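Local atomic coordinates of nitroreductase family protein (Clostridium novyi, PDB entry 3G14), a protein that probably catalyses flavin-dependent oxidation-reduction reactions of the nitroreductase type, with a substrate not yet established. Residues M35-W40 / M108-L113; K29-A34 / K167-Y172; T20-D25 / T149-P154. All blocks are in the same frame, centred on the assembly; numbering follows the deposited sequence. Where two conformers were deposited one is given.

Contact 1: residues M35-W40 / M108-L113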
loop_
_atom_site.group_PDB
_atom_site.type_symbol
_atom_site.label_atom_id
_atom_site.label_comp_id
_atom_site.label_asym_id
_atom_site.label_seq_id
_atom_site.Cartn_x
_atom_site.Cartn_y
_atom_site.Cartn_z
HETATM N N MSE B 35 2.968 6.767 -9.492
HETATM C CA MSE B 35 3.367 8.168 -9.347
HETATM C C MSE B 35 2.266 8.965 -8.649
HETATM O O MSE B 35 2.551 9.970 -7.991
HETATM C CB MSE B 35 3.681 8.793 -10.700
HETATM C CG MSE B 35 4.897 8.204 -11.394
HETATM SE SE MSE B 35 6.550 8.501 -10.470
HETATM C CE MSE B 35 6.564 6.933 -9.346
ATOM N N ARG B 36 1.017 8.520 -8.791
ATOM C CA ARG B 36 -0.131 9.243 -8.208
ATOM C C ARG B 36 -0.469 8.774 -6.790
ATOM O O ARG B 36 -1.485 9.201 -6.208
ATOM C CB ARG B 36 -1.342 9.069 -9.110
ATOM C CG ARG B 36 -1.224 9.815 -10.420
ATOM C CD ARG B 36 -2.378 9.416 -11.298
ATOM N NE ARG B 36 -2.231 9.894 -12.671
ATOM C CZ ARG B 36 -2.562 11.105 -13.112
ATOM N NH1 ARG B 36 -3.086 12.025 -12.317
ATOM N NH2 ARG B 36 -2.397 11.386 -14.393
ATOM N N ALA B 37 0.372 7.925 -6.215
ATOM C CA ALA B 37 0.116 7.382 -4.882
ATOM C C ALA B 37 0.352 8.506 -3.862
ATOM O O ALA B 37 1.199 9.391 -4.100
ATOM C CB ALA B 37 1.022 6.202 -4.605
ATOM N N PRO B 38 -0.362 8.465 -2.711
ATOM C CA PRO B 38 -0.062 9.384 -1.601
ATOM C C PRO B 38 1.241 8.981 -0.926
ATOM O O PRO B 38 1.579 7.794 -0.887
ATOM C CB PRO B 38 -1.225 9.169 -0.611
ATOM C CG PRO B 38 -1.675 7.772 -0.833
ATOM C CD PRO B 38 -1.410 7.485 -2.338
ATOM N N SER B 39 1.947 9.957 -0.378
ATOM C CA SER B 39 3.167 9.700 0.386
ATOM C C SER B 39 3.302 10.759 1.465
ATOM O O SER B 39 2.707 11.852 1.394
ATOM C CB SER B 39 4.399 9.698 -0.524
ATOM O OG SER B 39 4.568 10.981 -1.084
ATOM N N TRP B 40 4.078 10.423 2.485
ATOM C CA TRP B 40 4.266 11.332 3.607
ATOM C C TRP B 40 4.967 12.594 3.112
ATOM O O TRP B 40 5.999 12.527 2.461
ATOM C CB TRP B 40 5.078 10.649 4.711
ATOM C CG TRP B 40 5.137 11.443 5.964
ATOM C CD1 TRP B 40 4.141 11.614 6.889
ATOM C CD2 TRP B 40 6.251 12.162 6.435
ATOM N NE1 TRP B 40 4.578 12.411 7.911
ATOM C CE2 TRP B 40 5.873 12.775 7.649
ATOM C CE3 TRP B 40 7.532 12.379 5.936
ATOM C CZ2 TRP B 40 6.738 13.564 8.383
ATOM C CZ3 TRP B 40 8.398 13.168 6.661
ATOM C CH2 TRP B 40 8.001 13.750 7.880
HETATM N N MSE B 108 3.768 0.434 -4.479
HETATM C CA MSE B 108 3.813 -0.909 -5.042
HETATM C C MSE B 108 2.408 -1.543 -5.161
HETATM O O MSE B 108 2.158 -2.283 -6.110
HETATM C CB MSE B 108 4.747 -1.815 -4.207
HETATM C CG MSE B 108 4.989 -3.152 -4.848
HETATM SE SE MSE B 108 5.776 -3.069 -6.703
HETATM C CE MSE B 108 7.349 -4.155 -6.114
ATOM N N GLU B 109 1.479 -1.253 -4.246
ATOM C CA GLU B 109 0.113 -1.793 -4.410
ATOM C C GLU B 109 -0.597 -1.094 -5.595
ATOM O O GLU B 109 -1.476 -1.708 -6.242
ATOM C CB GLU B 109 -0.704 -1.700 -3.114
ATOM C CG GLU B 109 -2.072 -2.400 -3.156
ATOM C CD GLU B 109 -1.998 -3.903 -3.413
ATOM O OE1 GLU B 109 -0.846 -4.419 -3.571
ATOM O OE2 GLU B 109 -3.078 -4.540 -3.471
ATOM N N HIS B 110 -0.252 0.171 -5.878
ATOM C CA HIS B 110 -0.744 0.832 -7.089
ATOM C C HIS B 110 -0.215 0.110 -8.350
ATOM O O HIS B 110 -0.962 -0.074 -9.326
ATOM C CB HIS B 110 -0.404 2.355 -7.106
ATOM C CG HIS B 110 -1.286 3.189 -6.219
ATOM N ND1 HIS B 110 -1.715 4.460 -6.569
ATOM C CD2 HIS B 110 -1.754 2.969 -4.968
ATOM C CE1 HIS B 110 -2.464 4.948 -5.587
ATOM N NE2 HIS B 110 -2.490 4.073 -4.603
ATOM N N ILE B 111 1.054 -0.317 -8.310
ATOM C CA ILE B 111 1.658 -1.119 -9.423
ATOM C C ILE B 111 0.848 -2.390 -9.618
ATOM O O ILE B 111 0.385 -2.706 -10.733
ATOM C CB ILE B 111 3.120 -1.541 -9.117
ATOM C CG1 ILE B 111 4.044 -0.320 -8.954
ATOM C CG2 ILE B 111 3.663 -2.493 -10.217
ATOM C CD1 ILE B 111 4.330 0.415 -10.225
ATOM N N VAL B 112 0.684 -3.111 -8.511
ATOM C CA VAL B 112 -0.013 -4.405 -8.500
ATOM C C VAL B 112 -1.464 -4.273 -8.973
ATOM O O VAL B 112 -1.914 -5.001 -9.873
ATOM C CB VAL B 112 0.122 -5.084 -7.094
ATOM C CG1 VAL B 112 -0.946 -6.186 -6.876
ATOM C CG2 VAL B 112 1.553 -5.590 -6.883
ATOM N N LEU B 113 -2.206 -3.336 -8.388
ATOM C CA LEU B 113 -3.579 -3.152 -8.832
ATOM C C LEU B 113 -3.677 -2.624 -10.269
ATOM O O LEU B 113 -4.564 -3.019 -11.056
ATOM C CB LEU B 113 -4.316 -2.247 -7.865
ATOM C CG LEU B 113 -4.518 -2.785 -6.469
ATOM C CD1 LEU B 113 -5.035 -1.650 -5.609
ATOM C CD2 LEU B 113 -5.485 -4.041 -6.465
#
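In the nitroreductase fold the long helix 99-117 runs through the subunit interface, and here its residue His110 packs against the loop that leaves helix 24-35, around Ala37. Arg36 is the first residue beyond that helix to abandon helical backbone angles, and the CA atoms of Ala37 and His110 come within 7.0 Å. The main interaction is a CH-pi contact: Ala37 CB sits over one face of the imidazole, 3.9 Å from the ring centroid and 13° off the ring normal. The Ala37 backbone joins in, its CA lying 3.6 Å from His110 CE1. Pro38 reaches the ring obliquely, with CD 4.2 Å from His110 NE2.

With chi1 at -77°, His110 CG stands beside its own backbone N and anti to the carbonyl carbon, and the ring extends to the loop. Both ring nitrogens are engaged: ND1 is hydrogen-bonded to Met33 O, and NE2 to Glu109 of the second subunit, while Glu109 of this chain pairs reciprocally with His110 of that subunit. Two polar attachments and one covered face together would restrict rotation of the imidazole. The methyl leans toward the ND1-CE1 side of the ring, Ala37 CB lying 3.8 Å from both His110 ND1 and His110 CE1.

Contact 2: residues K29-A34 / K167-Y172. With GOL (glycerol), chain I; ACT (acetate ion), chain G.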
loop_
_atom_site.group_PDB
_atom_site.type_symbol
_atom_site.label_atom_id
_atom_site.label_comp_id
_atom_site.label_asym_id
_atom_site.label_seq_id
_atom_site.Cartn_x
_atom_site.Cartn_y
_atom_site.Cartn_z
ATOM N N LYS B 29 1.401 3.380 -17.989
ATOM C CA LYS B 29 0.160 3.692 -17.236
ATOM C C LYS B 29 0.201 3.110 -15.807
ATOM O O LYS B 29 -0.181 3.772 -14.859
ATOM C CB LYS B 29 -1.098 3.194 -17.959
ATOM C CG LYS B 29 -1.528 4.060 -19.139
ATOM C CD LYS B 29 -2.957 3.692 -19.636
ATOM C CE LYS B 29 -2.937 2.565 -20.671
ATOM N NZ LYS B 29 -4.279 1.924 -20.908
ATOM N N ILE B 30 0.697 1.883 -15.668
ATOM C CA ILE B 30 0.919 1.257 -14.341
ATOM C C ILE B 30 1.872 2.129 -13.493
ATOM O O ILE B 30 1.605 2.441 -12.308
ATOM C CB ILE B 30 1.436 -0.194 -14.541
ATOM C CG1 ILE B 30 0.355 -1.027 -15.260
ATOM C CG2 ILE B 30 1.845 -0.835 -13.211
ATOM C CD1 ILE B 30 0.879 -2.345 -15.867
ATOM N N ILE B 31 2.996 2.548 -14.091
ATOM C CA ILE B 31 3.933 3.378 -13.347
ATOM C C ILE B 31 3.297 4.729 -12.959
ATOM O O ILE B 31 3.507 5.252 -11.859
ATOM C CB ILE B 31 5.285 3.581 -14.092
ATOM C CG1 ILE B 31 5.958 2.223 -14.405
ATOM C CG2 ILE B 31 6.245 4.429 -13.211
ATOM C CD1 ILE B 31 6.261 1.285 -13.181
ATOM N N ASP B 32 2.546 5.330 -13.881
ATOM C CA ASP B 32 1.791 6.539 -13.592
ATOM C C ASP B 32 0.845 6.380 -12.394
ATOM O O ASP B 32 0.764 7.258 -11.545
ATOM C CB ASP B 32 0.982 6.963 -14.812
ATOM C CG ASP B 32 0.278 8.268 -14.594
ATOM O OD1 ASP B 32 0.963 9.304 -14.435
ATOM O OD2 ASP B 32 -0.956 8.250 -14.564
HETATM N N MSE B 33 0.169 5.245 -12.310
HETATM C CA MSE B 33 -0.657 4.972 -11.131
HETATM C C MSE B 33 0.171 5.006 -9.849
HETATM O O MSE B 33 -0.252 5.581 -8.877
HETATM C CB MSE B 33 -1.445 3.686 -11.321
HETATM C CG MSE B 33 -2.482 3.899 -12.480
HETATM SE SE MSE B 33 -3.576 2.338 -12.759
HETATM C CE MSE B 33 -3.369 2.199 -14.694
ATOM N N ALA B 34 1.371 4.451 -9.863
ATOM C CA ALA B 34 2.280 4.559 -8.726
ATOM C C ALA B 34 2.702 5.997 -8.437
ATOM O O ALA B 34 2.772 6.409 -7.273
ATOM C CB ALA B 34 3.500 3.651 -8.922
ATOM N N LYS B 167 5.100 14.735 -10.687
ATOM C CA LYS B 167 6.397 14.083 -10.815
ATOM C C LYS B 167 6.667 13.710 -12.275
ATOM O O LYS B 167 5.751 13.324 -12.999
ATOM C CB LYS B 167 6.419 12.803 -9.978
ATOM C CG LYS B 167 6.092 13.008 -8.523
ATOM C CD LYS B 167 5.856 11.668 -7.792
ATOM C CE LYS B 167 4.915 11.868 -6.628
ATOM N NZ LYS B 167 4.937 10.714 -5.711
ATOM N N ASP B 168 7.916 13.834 -12.706
ATOM C CA ASP B 168 8.293 13.275 -13.997
ATOM C C ASP B 168 8.694 11.827 -13.770
ATOM O O ASP B 168 9.747 11.602 -13.179
ATOM C CB ASP B 168 9.464 14.035 -14.619
ATOM C CG ASP B 168 9.864 13.473 -15.973
ATOM O OD1 ASP B 168 9.174 12.538 -16.490
ATOM O OD2 ASP B 168 10.863 13.977 -16.525
HETATM N N MSE B 169 7.888 10.867 -14.241
HETATM C CA MSE B 169 8.166 9.435 -13.980
HETATM C C MSE B 169 9.544 9.039 -14.501
HETATM O O MSE B 169 10.123 8.092 -14.004
HETATM C CB MSE B 169 7.107 8.477 -14.566
HETATM C CG MSE B 169 7.345 8.010 -16.010
HETATM SE SE MSE B 169 5.972 6.735 -16.641
HETATM C CE MSE B 169 4.768 7.244 -15.296
ATOM N N ASP B 170 10.071 9.775 -15.485
ATOM C CA ASP B 170 11.398 9.460 -16.001
ATOM C C ASP B 170 12.466 9.487 -14.906
ATOM O O ASP B 170 13.378 8.663 -14.937
ATOM C CB ASP B 170 11.757 10.376 -17.181
ATOM C CG ASP B 170 13.122 10.086 -17.741
ATOM O OD1 ASP B 170 13.383 8.949 -18.184
ATOM O OD2 ASP B 170 13.941 11.017 -17.728
ATOM N N GLU B 171 12.320 10.371 -13.911
ATOM C CA GLU B 171 13.246 10.416 -12.748
ATOM C C GLU B 171 13.105 9.212 -11.783
ATOM O O GLU B 171 13.901 9.057 -10.858
ATOM C CB GLU B 171 12.989 11.673 -11.910
ATOM N N TYR B 172 12.085 8.394 -11.985
ATOM C CA TYR B 172 11.708 7.374 -10.991
ATOM C C TYR B 172 11.618 5.969 -11.571
ATOM O O TYR B 172 11.190 5.064 -10.876
ATOM C CB TYR B 172 10.380 7.739 -10.326
ATOM C CG TYR B 172 10.413 9.037 -9.561
ATOM C CD1 TYR B 172 10.809 9.074 -8.226
ATOM C CD2 TYR B 172 10.040 10.240 -10.178
ATOM C CE1 TYR B 172 10.845 10.285 -7.514
ATOM C CE2 TYR B 172 10.057 11.454 -9.469
ATOM C CZ TYR B 172 10.481 11.462 -8.143
ATOM O OH TYR B 172 10.517 12.647 -7.450
HETATM C C1 GOL I . 1.985 12.565 -10.204
HETATM O O1 GOL I . 3.144 12.948 -9.500
HETATM C C2 GOL I . 2.276 12.527 -11.705
HETATM O O2 GOL I . 3.585 12.079 -12.039
HETATM C C3 GOL I . 1.233 11.669 -12.407
HETATM O O3 GOL I . 1.039 12.140 -13.723
HETATM C C ACT G . -7.137 2.225 -18.305
HETATM O O ACT G . -7.554 1.423 -17.445
HETATM O OXT ACT G . -5.996 1.989 -18.737
HETATM C CH3 ACT G . -7.926 3.411 -18.777
HETATM O O HOH W 1 4.505 8.260 -6.180
#
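Helix segment 29-34 faces the short 3-10 turn 169-171, and the backbones come nearest at Asp32 and Met169, whose CA atoms are 7.0 Å apart. Met169, a selenomethionine, spans that gap, crossing the Ile31 side chain at about a right angle. Its methyl lies against the helix: CE is 3.3 Å from Asp32 N and 3.8 Å from Ile31 CG2, so the contact is with backbone as much as with side chain. CG lies between the backbone N and the carbonyl carbon (chi1 89°), and the chain bends at its last torsion (19°), turning CE toward Asp32. No direct hydrogen bond joins the segments.

Polar links are indirect. A water donates to Ala34 O at 2.8 Å; its leg to Lys167 NZ is improbably short and doubtful, and Lys167 NZ also bonds Thr44 OG1. Glycerol, probably from the crystallisation liquor, forms a bridge: its O3 donates to Asp32 OD1 at 2.9 Å, and its O1 accepts from Lys167 N at an N-H...O angle of 169°. Asp32 OD2 is held separately by Arg36 and by Tyr5 of the second subunit. Within the turn, Asp168 OD1 accepts from Asp170 N, an Asx turn.

Helix 24-35 is flanked on two adjoining sides: Ile111 of helix 99-117 on one, Met169 on the other. A backbone bond from Tyr172 to Phe48 ties the turn to strand 46-51.

Contact 3: residues T20-D25 / T149-P154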
loop_
_atom_site.group_PDB
_atom_site.type_symbol
_atom_site.label_atom_id
_atom_site.label_comp_id
_atom_site.label_asym_id
_atom_site.label_seq_id
_atom_site.Cartn_x
_atom_site.Cartn_y
_atom_site.Cartn_z
ATOM N N THR B 20 4.259 -13.690 -23.658
ATOM C CA THR B 20 3.745 -12.466 -24.294
ATOM C C THR B 20 4.402 -11.195 -23.760
ATOM O O THR B 20 4.402 -10.952 -22.564
ATOM C CB THR B 20 2.241 -12.323 -24.032
ATOM O OG1 THR B 20 1.594 -13.530 -24.421
ATOM C CG2 THR B 20 1.640 -11.119 -24.787
ATOM N N ALA B 21 4.934 -10.381 -24.659
ATOM C CA ALA B 21 5.545 -9.108 -24.274
ATOM C C ALA B 21 4.543 -8.104 -23.668
ATOM O O ALA B 21 3.394 -8.001 -24.099
ATOM C CB ALA B 21 6.221 -8.486 -25.475
ATOM N N ILE B 22 5.033 -7.325 -22.722
ATOM C CA ILE B 22 4.262 -6.263 -22.068
ATOM C C ILE B 22 4.114 -5.125 -23.042
ATOM O O ILE B 22 5.067 -4.803 -23.738
ATOM C CB ILE B 22 4.998 -5.738 -20.805
ATOM C CG1 ILE B 22 5.245 -6.881 -19.802
ATOM C CG2 ILE B 22 4.252 -4.532 -20.183
ATOM C CD1 ILE B 22 4.017 -7.537 -19.265
ATOM N N ASP B 23 2.928 -4.522 -23.105
ATOM C CA ASP B 23 2.726 -3.344 -23.954
ATOM C C ASP B 23 3.317 -2.119 -23.273
ATOM O O ASP B 23 2.952 -1.817 -22.137
ATOM C CB ASP B 23 1.234 -3.129 -24.223
ATOM C CG ASP B 23 0.646 -4.155 -25.198
ATOM O OD1 ASP B 23 1.392 -4.666 -26.068
ATOM O OD2 ASP B 23 -0.577 -4.433 -25.109
ATOM N N ARG B 24 4.206 -1.396 -23.963
ATOM C CA ARG B 24 4.939 -0.279 -23.343
ATOM C C ARG B 24 4.002 0.782 -22.749
ATOM O O ARG B 24 4.242 1.302 -21.652
ATOM C CB ARG B 24 5.880 0.372 -24.376
ATOM C CG ARG B 24 6.768 1.485 -23.813
ATOM C CD ARG B 24 7.847 1.903 -24.815
ATOM N NE ARG B 24 8.794 2.847 -24.213
ATOM C CZ ARG B 24 8.569 4.155 -24.089
ATOM N NH1 ARG B 24 7.437 4.699 -24.527
ATOM N NH2 ARG B 24 9.480 4.935 -23.531
ATOM N N ASP B 25 2.940 1.109 -23.487
ATOM C CA ASP B 25 1.967 2.105 -23.047
ATOM C C ASP B 25 1.257 1.647 -21.753
ATOM O O ASP B 25 1.034 2.447 -20.827
ATOM C CB ASP B 25 0.943 2.353 -24.144
ATOM C CG ASP B 25 -0.012 1.181 -24.333
ATOM O OD1 ASP B 25 0.469 0.072 -24.695
ATOM O OD2 ASP B 25 -1.236 1.366 -24.084
ATOM N N THR B 149 8.062 -7.765 -8.057
ATOM C CA THR B 149 7.025 -8.612 -8.617
ATOM C C THR B 149 7.299 -8.943 -10.079
ATOM O O THR B 149 7.737 -8.051 -10.870
ATOM C CB THR B 149 5.636 -7.906 -8.508
ATOM O OG1 THR B 149 4.618 -8.675 -9.184
ATOM C CG2 THR B 149 5.699 -6.524 -9.120
ATOM N N PRO B 150 7.005 -10.200 -10.476
ATOM C CA PRO B 150 6.926 -10.462 -11.911
ATOM C C PRO B 150 5.741 -9.674 -12.508
ATOM O O PRO B 150 4.827 -9.275 -11.803
ATOM C CB PRO B 150 6.599 -11.953 -11.981
ATOM C CG PRO B 150 5.898 -12.230 -10.634
ATOM C CD PRO B 150 6.634 -11.394 -9.673
ATOM N N LEU B 151 5.780 -9.482 -13.808
ATOM C CA LEU B 151 4.688 -8.816 -14.540
ATOM C C LEU B 151 4.526 -9.596 -15.831
ATOM O O LEU B 151 5.498 -9.762 -16.579
ATOM C CB LEU B 151 5.064 -7.362 -14.833
ATOM C CG LEU B 151 3.899 -6.557 -15.433
ATOM C CD1 LEU B 151 2.900 -6.315 -14.313
ATOM C CD2 LEU B 151 4.408 -5.253 -16.060
ATOM N N GLY B 152 3.320 -10.098 -16.093
ATOM C CA GLY B 152 3.072 -10.845 -17.327
ATOM C C GLY B 152 1.585 -11.117 -17.531
ATOM O O GLY B 152 0.766 -10.932 -16.639
ATOM N N VAL B 153 1.244 -11.586 -18.710
ATOM C CA VAL B 153 -0.078 -12.132 -18.892
ATOM C C VAL B 153 -0.181 -13.488 -18.169
ATOM O O VAL B 153 0.634 -14.370 -18.404
ATOM C CB VAL B 153 -0.368 -12.333 -20.368
ATOM C CG1 VAL B 153 -1.762 -12.905 -20.529
ATOM C CG2 VAL B 153 -0.175 -11.015 -21.096
ATOM N N PRO B 154 -1.157 -13.660 -17.268
ATOM C CA PRO B 154 -1.262 -14.987 -16.639
ATOM C C PRO B 154 -1.590 -16.102 -17.600
ATOM O O PRO B 154 -2.348 -15.897 -18.577
ATOM C CB PRO B 154 -2.420 -14.820 -15.652
ATOM C CG PRO B 154 -2.461 -13.313 -15.390
ATOM C CD PRO B 154 -2.153 -12.728 -16.727
HETATM O O HOH W 2 3.355 -12.247 -20.431
#
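Apolar packing carries most of this contact, where the approach to helix 24-35 meets residues 151-153. Ile22 is its centre. Its side chain crosses Leu151 at about a right angle, with CD1 4.0 Å from Leu151 CD2, and the same methyl lies 3.9 Å from Gly152 CA and 3.8 Å from Leu151 O. CG1 of Ile22 is beside its backbone N (chi1 -58°), and chi2 at -62° swings CD1 to the strand. At the outer end Thr20 meets Val153 obliquely, Thr20 CB being 4.0 Å from Val153 CG2. Leu27 and Met80 also touch both Ile22 and Leu151, extending this hydrophobic patch to the helix and to the adjoining strand 80-86.

The polar link across the gap is mediated by water: one molecule donates to Thr20 O at 2.7 Å and accepts from Val153 N at 2.8 Å.

Water is thus the go-between for the backbones here. Adhesion of the two segments rests on methyl contacts of Ile22 and of the Thr20-Val153 pair, supplemented by a water that links the Thr20 carbonyl and the Val153 amide, which do not bond to each other.

How the contacts relate
Helix 24-35 and its flanking chain tie the three contacts together: residues 20-25 run into its first turn, 29-34 lie within it, and 35-40 start at its last residue. Contacts 1 and 2 are neighbours, their centres about 10 Å apart, and they also pack directly, Ile111 O lying 3.4 Å from Ile30 CG2. Both reach the second subunit, whereas contact 3 touches no other protein chain. Its centre lies about 18 Å from that of contact 1 and 17 Å from that of contact 2. In sequence, contacts 2 and 3 alternate their segments. The bound groups near contacts 1 and 2, such as glycerol, are probably from the crystallisation liquor and mark no established active site.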